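Local coordinates for protein periplasmic beta-glucosidase (Pseudomonas aeruginosa, PDB 6R5T) that probably hydrolyses terminal, non-reducing beta-D-glucosyl residues and releases beta-D-glucose, working in the periplasm as a family 3 glycoside hydrolase, at residues A[101-106]-A[153-158]; A[92-97]-A[356-361]; A[231-236]-A[260-265]. The protein carries 1 engineered substitution. All coordinates share one frame; numbering follows the deposited sequence.

Interaction 1 (A[101-106]-A[153-158])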
loop_
_atom_site.group_PDB
_atom_site.type_symbol
_atom_site.label_atom_id
_atom_site.label_comp_id
_atom_site.label_asym_id
_atom_site.label_seq_id
_atom_site.Cartn_x
_atom_site.Cartn_y
_atom_site.Cartn_z
ATOM N N GLU A 101 12.274 29.148 10.562
ATOM C CA GLU A 101 13.528 29.948 10.509
ATOM C C GLU A 101 14.770 29.059 10.460
ATOM O O GLU A 101 15.770 29.450 9.807
ATOM C CB GLU A 101 13.636 30.914 11.688
ATOM C CG GLU A 101 12.561 31.982 11.602
ATOM C CD GLU A 101 12.913 33.315 12.244
ATOM O OE1 GLU A 101 13.680 33.329 13.255
ATOM O OE2 GLU A 101 12.413 34.344 11.731
ATOM N N VAL A 102 14.757 27.905 11.095
ATOM C CA VAL A 102 15.922 26.992 11.025
ATOM C C VAL A 102 16.017 26.456 9.598
ATOM O O VAL A 102 17.127 26.362 9.006
ATOM C CB VAL A 102 15.711 25.861 12.046
ATOM C CG1 VAL A 102 16.719 24.749 11.875
ATOM C CG2 VAL A 102 15.756 26.439 13.436
ATOM N N VAL A 103 14.880 26.030 9.061
ATOM C CA VAL A 103 14.861 25.490 7.693
ATOM C C VAL A 103 15.327 26.581 6.725
ATOM O O VAL A 103 16.192 26.262 5.863
ATOM C CB VAL A 103 13.480 24.921 7.331
ATOM C CG1 VAL A 103 13.472 24.442 5.891
ATOM C CG2 VAL A 103 13.137 23.799 8.295
ATOM N N ALA A 104 14.829 27.807 6.872
ATOM C CA ALA A 104 15.248 28.927 5.996
ATOM C C ALA A 104 16.761 29.109 6.085
ATOM O O ALA A 104 17.425 29.358 5.075
ATOM C CB ALA A 104 14.537 30.212 6.344
ATOM N N ARG A 105 17.318 29.033 7.287
ATOM C CA ARG A 105 18.766 29.271 7.440
ATOM C C ARG A 105 19.547 28.236 6.642
ATOM O O ARG A 105 20.544 28.561 6.002
ATOM C CB ARG A 105 19.106 29.264 8.918
ATOM C CG ARG A 105 20.559 29.578 9.193
ATOM C CD ARG A 105 20.750 29.668 10.684
ATOM N NE ARG A 105 22.093 30.068 11.041
ATOM C CZ ARG A 105 22.622 29.922 12.244
ATOM N NH1 ARG A 105 21.903 29.369 13.212
ATOM N NH2 ARG A 105 23.854 30.346 12.452
ATOM N N SER A 106 19.121 26.982 6.689
ATOM C CA SER A 106 19.843 25.899 5.985
ATOM C C SER A 106 19.802 26.202 4.483
ATOM O O SER A 106 20.834 26.041 3.816
ATOM C CB SER A 106 19.283 24.484 6.310
ATOM O OG SER A 106 18.027 24.285 5.706
ATOM N N SER A 153 7.967 23.994 2.037
ATOM C CA SER A 153 8.195 24.123 0.591
ATOM C C SER A 153 8.337 25.615 0.250
ATOM O O SER A 153 9.313 25.985 -0.401
ATOM C CB SER A 153 7.059 23.473 -0.158
ATOM O OG SER A 153 7.087 23.790 -1.556
ATOM N N GLY A 154 7.393 26.419 0.688
ATOM C CA GLY A 154 7.431 27.867 0.418
ATOM C C GLY A 154 8.636 28.511 1.087
ATOM O O GLY A 154 9.324 29.331 0.470
ATOM N N VAL A 155 8.950 28.140 2.312
ATOM C CA VAL A 155 10.132 28.691 3.036
ATOM C C VAL A 155 11.433 28.415 2.284
ATOM O O VAL A 155 12.281 29.307 2.118
ATOM C CB VAL A 155 10.183 28.097 4.461
ATOM C CG1 VAL A 155 11.508 28.341 5.122
ATOM C CG2 VAL A 155 9.052 28.638 5.289
ATOM N N MET A 156 11.620 27.201 1.803
ATOM C CA MET A 156 12.827 26.797 1.086
ATOM C C MET A 156 12.940 27.620 -0.204
ATOM O O MET A 156 14.017 28.143 -0.477
ATOM C CB MET A 156 12.748 25.327 0.689
ATOM C CG MET A 156 12.830 24.346 1.870
ATOM S SD MET A 156 14.475 24.165 2.526
ATOM C CE MET A 156 15.423 23.525 1.154
ATOM N N VAL A 157 11.867 27.723 -0.950
ATOM C CA VAL A 157 11.917 28.513 -2.208
ATOM C C VAL A 157 12.316 29.966 -1.916
ATOM O O VAL A 157 13.201 30.515 -2.590
ATOM C CB VAL A 157 10.583 28.447 -2.930
ATOM C CG1 VAL A 157 10.519 29.429 -4.074
ATOM C CG2 VAL A 157 10.346 27.026 -3.430
ATOM N N ARG A 158 11.660 30.594 -0.963
ATOM C CA ARG A 158 11.961 32.012 -0.629
ATOM C C ARG A 158 13.392 32.169 -0.167
ATOM O O ARG A 158 14.069 33.193 -0.539
ATOM C CB ARG A 158 10.930 32.540 0.350
ATOM C CG ARG A 158 9.544 32.688 -0.261
ATOM C CD ARG A 158 8.595 33.415 0.673
ATOM N NE ARG A 158 8.323 32.656 1.875
ATOM C CZ ARG A 158 7.329 31.775 2.054
ATOM N NH1 ARG A 158 6.443 31.512 1.103
ATOM N NH2 ARG A 158 7.238 31.160 3.217
#
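Val-103 and Met-156 meet with their side chains at about a right angle, while Ala-104 leans on Val-155 beside them. The pairs join helix 100-116 to helix 146-161, two successive outer helices of the TIM-barrel-like N-terminal domain of this glycoside hydrolase family 3 enzyme; strand 121-122 lies between them in the sequence. Over these segments the axes come within 8.6 Å and their N-to-C directions differ by 37°, an arrangement nearer parallel than antiparallel. Met-156 does not start out aimed at its partner. A bend at chi2 (-76°) swings the sulfur across the gap: SD lies 3.5 Å from Val-103 CG1, and Met-156 CG follows at 4.1 Å from the same methyl. One branch of Val-103, CG1, thus meets both the sulfur and CG, whereas the terminal CE points past it; that methyl also stands 4.4 Å from Val-155 CG1. Pro-125, Phe-142 and Ala-107 pack against Met-156 as well, so the bent chain sits in an apolar setting, about 13 Å from the glucose unit of a bound lactose. Val-155 leaves its backbone toward the other helix, and its CG1 touches Ala-104 CB at 3.8 Å. The CA atoms of Ala-104 and Met-156 are 5.9 Å apart, a close approach consistent with the small alanine. No hydrogen bond crosses between the segments. The polar side chain one turn on turns back to its own helix instead: Ser-106 OG donates to Val-103 O at 2.7 Å, reaching the carbonyl at a C=O...donor angle of 134°.

Interaction 2 (A[92-97]-A[356-361])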
loop_
_atom_site.group_PDB
_atom_site.type_symbol
_atom_site.label_atom_id
_atom_site.label_comp_id
_atom_site.label_asym_id
_atom_site.label_seq_id
_atom_site.Cartn_x
_atom_site.Cartn_y
_atom_site.Cartn_z
ATOM N N LEU A 92 14.441 15.297 6.268
ATOM C CA LEU A 92 13.503 14.726 7.252
ATOM C C LEU A 92 13.929 15.190 8.652
ATOM O O LEU A 92 13.088 15.401 9.509
ATOM C CB LEU A 92 13.531 13.206 7.031
ATOM C CG LEU A 92 12.507 12.427 7.817
ATOM C CD1 LEU A 92 11.103 12.847 7.456
ATOM C CD2 LEU A 92 12.765 10.950 7.529
ATOM N N GLY A 93 15.225 15.397 8.914
ATOM C CA GLY A 93 15.784 15.939 10.159
ATOM C C GLY A 93 15.530 17.439 10.275
ATOM O O GLY A 93 15.215 17.953 11.346
ATOM N N LEU A 94 15.662 18.190 9.195
ATOM C CA LEU A 94 15.337 19.623 9.214
ATOM C C LEU A 94 13.876 19.817 9.578
ATOM O O LEU A 94 13.544 20.763 10.300
ATOM C CB LEU A 94 15.602 20.253 7.841
ATOM C CG LEU A 94 17.044 20.265 7.373
ATOM C CD1 LEU A 94 17.176 20.740 5.923
ATOM C CD2 LEU A 94 17.854 21.188 8.290
ATOM N N ALA A 95 12.971 18.997 9.040
ATOM C CA ALA A 95 11.546 19.128 9.332
ATOM C C ALA A 95 11.311 18.929 10.824
ATOM O O ALA A 95 10.422 19.567 11.361
ATOM C CB ALA A 95 10.745 18.129 8.512
ATOM N N ALA A 96 12.075 18.060 11.465
ATOM C CA ALA A 96 11.880 17.735 12.877
ATOM C C ALA A 96 12.211 18.938 13.749
ATOM O O ALA A 96 11.894 18.892 14.962
ATOM C CB ALA A 96 12.694 16.523 13.284
ATOM N N SER A 97 12.849 19.967 13.197
ATOM C CA SER A 97 13.031 21.239 13.933
ATOM C C SER A 97 11.686 21.940 14.191
ATOM O O SER A 97 11.649 22.804 15.070
ATOM C CB SER A 97 13.982 22.161 13.229
ATOM O OG SER A 97 13.348 22.801 12.101
ATOM N N ARG A 356 26.014 23.425 12.891
ATOM C CA ARG A 356 25.931 22.856 14.261
ATOM C C ARG A 356 24.626 23.331 14.901
ATOM O O ARG A 356 23.915 22.506 15.524
ATOM C CB ARG A 356 27.184 23.267 15.055
ATOM C CG ARG A 356 27.256 22.620 16.433
ATOM C CD ARG A 356 28.606 22.919 17.039
ATOM N NE ARG A 356 28.763 22.367 18.360
ATOM C CZ ARG A 356 29.935 22.244 18.964
ATOM N NH1 ARG A 356 31.027 22.606 18.323
ATOM N NH2 ARG A 356 30.011 21.745 20.185
ATOM N N GLU A 357 24.295 24.621 14.783
ATOM C CA GLU A 357 23.048 25.166 15.404
ATOM C C GLU A 357 21.818 24.511 14.768
ATOM O O GLU A 357 20.875 24.176 15.482
ATOM C CB GLU A 357 23.021 26.680 15.305
ATOM C CG GLU A 357 24.090 27.253 16.234
ATOM C CD GLU A 357 24.254 28.757 16.287
ATOM O OE1 GLU A 357 23.704 29.449 15.438
ATOM O OE2 GLU A 357 24.996 29.219 17.198
ATOM N N VAL A 358 21.810 24.373 13.456
ATOM C CA VAL A 358 20.642 23.777 12.768
ATOM C C VAL A 358 20.543 22.307 13.170
ATOM O O VAL A 358 19.432 21.823 13.465
ATOM C CB VAL A 358 20.751 23.966 11.245
ATOM C CG1 VAL A 358 19.802 23.038 10.509
ATOM C CG2 VAL A 358 20.504 25.430 10.848
ATOM N N ALA A 359 21.658 21.586 13.181
ATOM C CA ALA A 359 21.625 20.130 13.456
ATOM C C ALA A 359 21.156 19.859 14.888
ATOM O O ALA A 359 20.397 18.899 15.093
ATOM C CB ALA A 359 22.951 19.489 13.201
ATOM N N ARG A 360 21.408 20.771 15.820
ATOM C CA ARG A 360 20.899 20.540 17.195
ATOM C C ARG A 360 19.363 20.472 17.206
ATOM O O ARG A 360 18.831 19.755 18.060
ATOM C CB ARG A 360 21.293 21.702 18.127
ATOM C CG ARG A 360 22.750 21.770 18.542
ATOM C CD ARG A 360 22.945 23.149 19.221
ATOM N NE ARG A 360 24.357 23.320 19.534
ATOM C CZ ARG A 360 25.007 24.471 19.662
ATOM N NH1 ARG A 360 24.375 25.622 19.558
ATOM N NH2 ARG A 360 26.295 24.449 19.952
ATOM N N GLU A 361 18.697 21.260 16.364
ATOM C CA GLU A 361 17.251 21.469 16.425
ATOM C C GLU A 361 16.460 20.263 15.923
ATOM O O GLU A 361 15.299 20.167 16.284
ATOM C CB GLU A 361 16.850 22.707 15.633
ATOM C CG GLU A 361 17.440 24.011 16.180
ATOM C CD GLU A 361 16.997 24.359 17.600
ATOM O OE1 GLU A 361 15.899 23.888 18.017
ATOM O OE2 GLU A 361 17.776 25.040 18.315
HETATM O O HOH W 1 17.487 20.495 12.022
#
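Glu-361 approaches Ser-97 first through its CB, which lies 3.8 Å from Ser-97 CB, methylene against methylene. From there CG passes over helix 100-116, 4.0 Å from Val-102 CG2. A bend at chi2 (-62°) then turns the carboxylate aside, and OE1 forms a salt bridge with Lys-678 NZ and a weak hydrogen bond with Ser-560 OG. The same Lys-678 NZ donates to Ser-97 O, so one ammonium group reaches both sides of the contact from strand 672-681. That strand belongs to the fibronectin type III-like domain, whereas segment 92-97 comes from the TIM-barrel-like N-terminal domain and helix 352-362 leads into strand 364-368, at the margin of the mixed sheet of the second domain; three parts of the family 3 architecture thus converge here. On the backbone side of Glu-361, its O receives a CA-H...O contact from Ser-97 CA at 3.4 Å, with 152° at the hydrogen. Ser-97 spends its hydroxyl on its own turn: OG donates to Leu-94 O at 2.7 Å, almost in line with the carbonyl (168°), and Ser-97 N uses the same oxygen, so two donors grip it. One helical turn before Glu-361, Val-358 CG1 presses on Leu-94 CD2 at 3.5 Å, tighter than usual for two methyls. Beside this pair a water spans the gap between the backbones, giving one hydrogen to Val-358 O at 2.8 Å and making a weak, longer bond to Gly-93 O.

Interaction 3 (A[231-236]-A[260-265])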
loop_
_atom_site.group_PDB
_atom_site.type_symbol
_atom_site.label_atom_id
_atom_site.label_comp_id
_atom_site.label_asym_id
_atom_site.label_seq_id
_atom_site.Cartn_x
_atom_site.Cartn_y
_atom_site.Cartn_z
ATOM N N ALA A 231 4.255 11.189 -15.583
ATOM C CA ALA A 231 4.243 12.639 -15.384
ATOM C C ALA A 231 4.836 13.349 -16.620
ATOM O O ALA A 231 4.314 14.396 -17.011
ATOM C CB ALA A 231 4.963 12.985 -14.116
ATOM N N THR A 232 5.885 12.775 -17.170
ATOM C CA THR A 232 6.632 13.373 -18.307
ATOM C C THR A 232 5.727 13.490 -19.528
ATOM O O THR A 232 6.034 14.346 -20.393
ATOM C CB THR A 232 7.874 12.540 -18.568
ATOM O OG1 THR A 232 8.597 12.477 -17.346
ATOM C CG2 THR A 232 8.759 13.130 -19.656
ATOM N N ALA A 233 4.669 12.672 -19.649
ATOM C CA ALA A 233 3.739 12.723 -20.804
ATOM C C ALA A 233 2.349 13.189 -20.398
ATOM O O ALA A 233 1.392 12.919 -21.146
ATOM C CB ALA A 233 3.638 11.374 -21.445
ATOM N N ASN A 234 2.216 13.811 -19.243
ATOM C CA ASN A 234 0.900 14.053 -18.618
ATOM C C ASN A 234 0.480 15.497 -18.856
ATOM O O ASN A 234 0.858 16.391 -18.074
ATOM C CB ASN A 234 0.971 13.678 -17.143
ATOM C CG ASN A 234 -0.404 13.484 -16.571
ATOM O OD1 ASN A 234 -1.282 14.330 -16.799
ATOM N ND2 ASN A 234 -0.565 12.427 -15.774
ATOM N N ARG A 235 -0.241 15.739 -19.954
ATOM C CA ARG A 235 -0.633 17.115 -20.307
ATOM C C ARG A 235 -1.609 17.693 -19.272
ATOM O O ARG A 235 -1.548 18.897 -18.977
ATOM C CB ARG A 235 -1.228 17.140 -21.708
ATOM C CG ARG A 235 -1.443 18.549 -22.241
ATOM C CD ARG A 235 -1.879 18.513 -23.703
ATOM N NE ARG A 235 -2.507 19.796 -23.967
ATOM C CZ ARG A 235 -1.890 20.899 -24.331
ATOM N NH1 ARG A 235 -0.584 20.892 -24.588
ATOM N NH2 ARG A 235 -2.606 22.009 -24.474
ATOM N N TRP A 236 -2.420 16.848 -18.659
ATOM C CA TRP A 236 -3.329 17.309 -17.602
ATOM C C TRP A 236 -2.470 17.909 -16.483
ATOM O O TRP A 236 -2.719 19.017 -15.973
ATOM C CB TRP A 236 -4.237 16.161 -17.152
ATOM C CG TRP A 236 -4.946 16.557 -15.915
ATOM C CD1 TRP A 236 -6.017 17.416 -15.854
ATOM C CD2 TRP A 236 -4.539 16.281 -14.561
ATOM N NE1 TRP A 236 -6.329 17.656 -14.541
ATOM C CE2 TRP A 236 -5.443 16.974 -13.735
ATOM C CE3 TRP A 236 -3.538 15.498 -13.975
ATOM C CZ2 TRP A 236 -5.354 16.894 -12.348
ATOM C CZ3 TRP A 236 -3.456 15.421 -12.602
ATOM C CH2 TRP A 236 -4.339 16.135 -11.804
ATOM N N LYS A 260 13.072 9.517 -22.679
ATOM C CA LYS A 260 13.295 8.188 -23.269
ATOM C C LYS A 260 12.580 7.086 -22.498
ATOM O O LYS A 260 12.122 6.106 -23.106
ATOM C CB LYS A 260 14.813 7.994 -23.308
ATOM C CG LYS A 260 15.232 6.720 -23.989
ATOM C CD LYS A 260 16.753 6.619 -24.139
ATOM C CE LYS A 260 17.120 5.307 -24.796
ATOM N NZ LYS A 260 18.582 5.183 -25.024
ATOM N N GLU A 261 12.445 7.232 -21.168
ATOM C CA GLU A 261 11.748 6.225 -20.329
ATOM C C GLU A 261 10.272 6.082 -20.721
ATOM O O GLU A 261 9.636 5.092 -20.335
ATOM C CB GLU A 261 11.854 6.524 -18.831
ATOM C CG GLU A 261 13.244 6.286 -18.282
ATOM C CD GLU A 261 13.397 6.617 -16.792
ATOM O OE1 GLU A 261 12.379 6.660 -16.076
ATOM O OE2 GLU A 261 14.555 6.863 -16.373
ATOM N N LEU A 262 9.686 7.029 -21.440
ATOM C CA LEU A 262 8.282 6.810 -21.942
ATOM C C LEU A 262 8.151 5.543 -22.764
ATOM O O LEU A 262 7.062 4.971 -22.827
ATOM C CB LEU A 262 7.806 8.026 -22.720
ATOM C CG LEU A 262 7.711 9.298 -21.907
ATOM C CD1 LEU A 262 7.360 10.499 -22.784
ATOM C CD2 LEU A 262 6.694 9.184 -20.781
ATOM N N ILE A 263 9.245 5.050 -23.354
ATOM C CA ILE A 263 9.185 3.781 -24.101
ATOM C C ILE A 263 9.008 2.611 -23.117
ATOM O O ILE A 263 8.179 1.726 -23.328
ATOM C CB ILE A 263 10.454 3.641 -24.953
ATOM C CG1 ILE A 263 10.505 4.766 -25.988
ATOM C CG2 ILE A 263 10.468 2.262 -25.574
ATOM C CD1 ILE A 263 11.864 4.879 -26.672
ATOM N N LYS A 264 9.803 2.580 -22.056
ATOM C CA LYS A 264 9.683 1.521 -21.032
ATOM C C LYS A 264 8.310 1.578 -20.360
ATOM O O LYS A 264 7.764 0.506 -20.033
ATOM C CB LYS A 264 10.860 1.583 -20.068
ATOM C CG LYS A 264 12.136 1.090 -20.768
ATOM C CD LYS A 264 13.236 0.905 -19.836
ATOM C CE LYS A 264 14.505 0.329 -20.434
ATOM N NZ LYS A 264 15.487 0.134 -19.324
ATOM N N HIS A 265 7.780 2.761 -20.118
ATOM C CA HIS A 265 6.412 2.883 -19.568
ATOM C C HIS A 265 5.355 2.354 -20.540
ATOM O O HIS A 265 4.200 2.142 -20.110
ATOM C CB HIS A 265 6.084 4.318 -19.252
ATOM C CG HIS A 265 6.668 4.839 -17.987
ATOM N ND1 HIS A 265 6.224 4.412 -16.755
ATOM C CD2 HIS A 265 7.547 5.832 -17.747
ATOM C CE1 HIS A 265 6.844 5.155 -15.826
ATOM N NE2 HIS A 265 7.649 5.994 -16.399
#
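With chi1 at -63° and chi2 at 174°, Leu-262 extends away from its backbone and sets both methyls of its fork against Ala-233. CD2 lies 3.8 Å from Ala-233 CB, and CD1 follows at 4.1 Å from the same carbon. Thr-232 gives the second foothold: its CB is 4.2 Å from Leu-262 CD2, while a chi1 of -55° keeps OG1 beside its own backbone N. The contact links the turn after strand 229-230 with the region following helix 258-261, both on the TIM-barrel-like domain. Pro-230 and Ala-274 also pack on Leu-262, and helix 271-281 further touches Thr-232 and Ala-233. Polar bonds lie at the margins: Asn-234 N-caps helix 235-245, its OD1 accepting from Leu-237 N, and His-265 NE2 bonds to the O of Leu-223, a residue of the glycan pocket. Glu-261, next to Leu-262, forms a salt bridge with Arg-585 of the second subunit. Between the two segments there is no hydrogen bond or ion pair, and the side-chain contacts are carbon on carbon, so their mutual grip rests on dispersion and water exclusion and has no directional bond to fix its angle.

From the N terminus, segment 92-97 opens the longest loop, which interaction 2 closes only at 356-361. Inside it lie both other contacts, in series and without crossing: interaction 1 closes 101-106 onto 153-158, then interaction 3 closes 231-236 onto 260-265. Interactions 1 and 2, with centres 12 Å apart, touch directly, through the salt bridge of Arg-105 NH1 with Glu-357 OE1 and packing of Val-102 on Val-358. The outer barrel helices of interaction 1 are thereby tied to the junction with the later domains. Interaction 3 stands apart on the barrel, its nearest atoms about 17 Å from interaction 1 and about 22 Å from interaction 2, where it borders the second subunit.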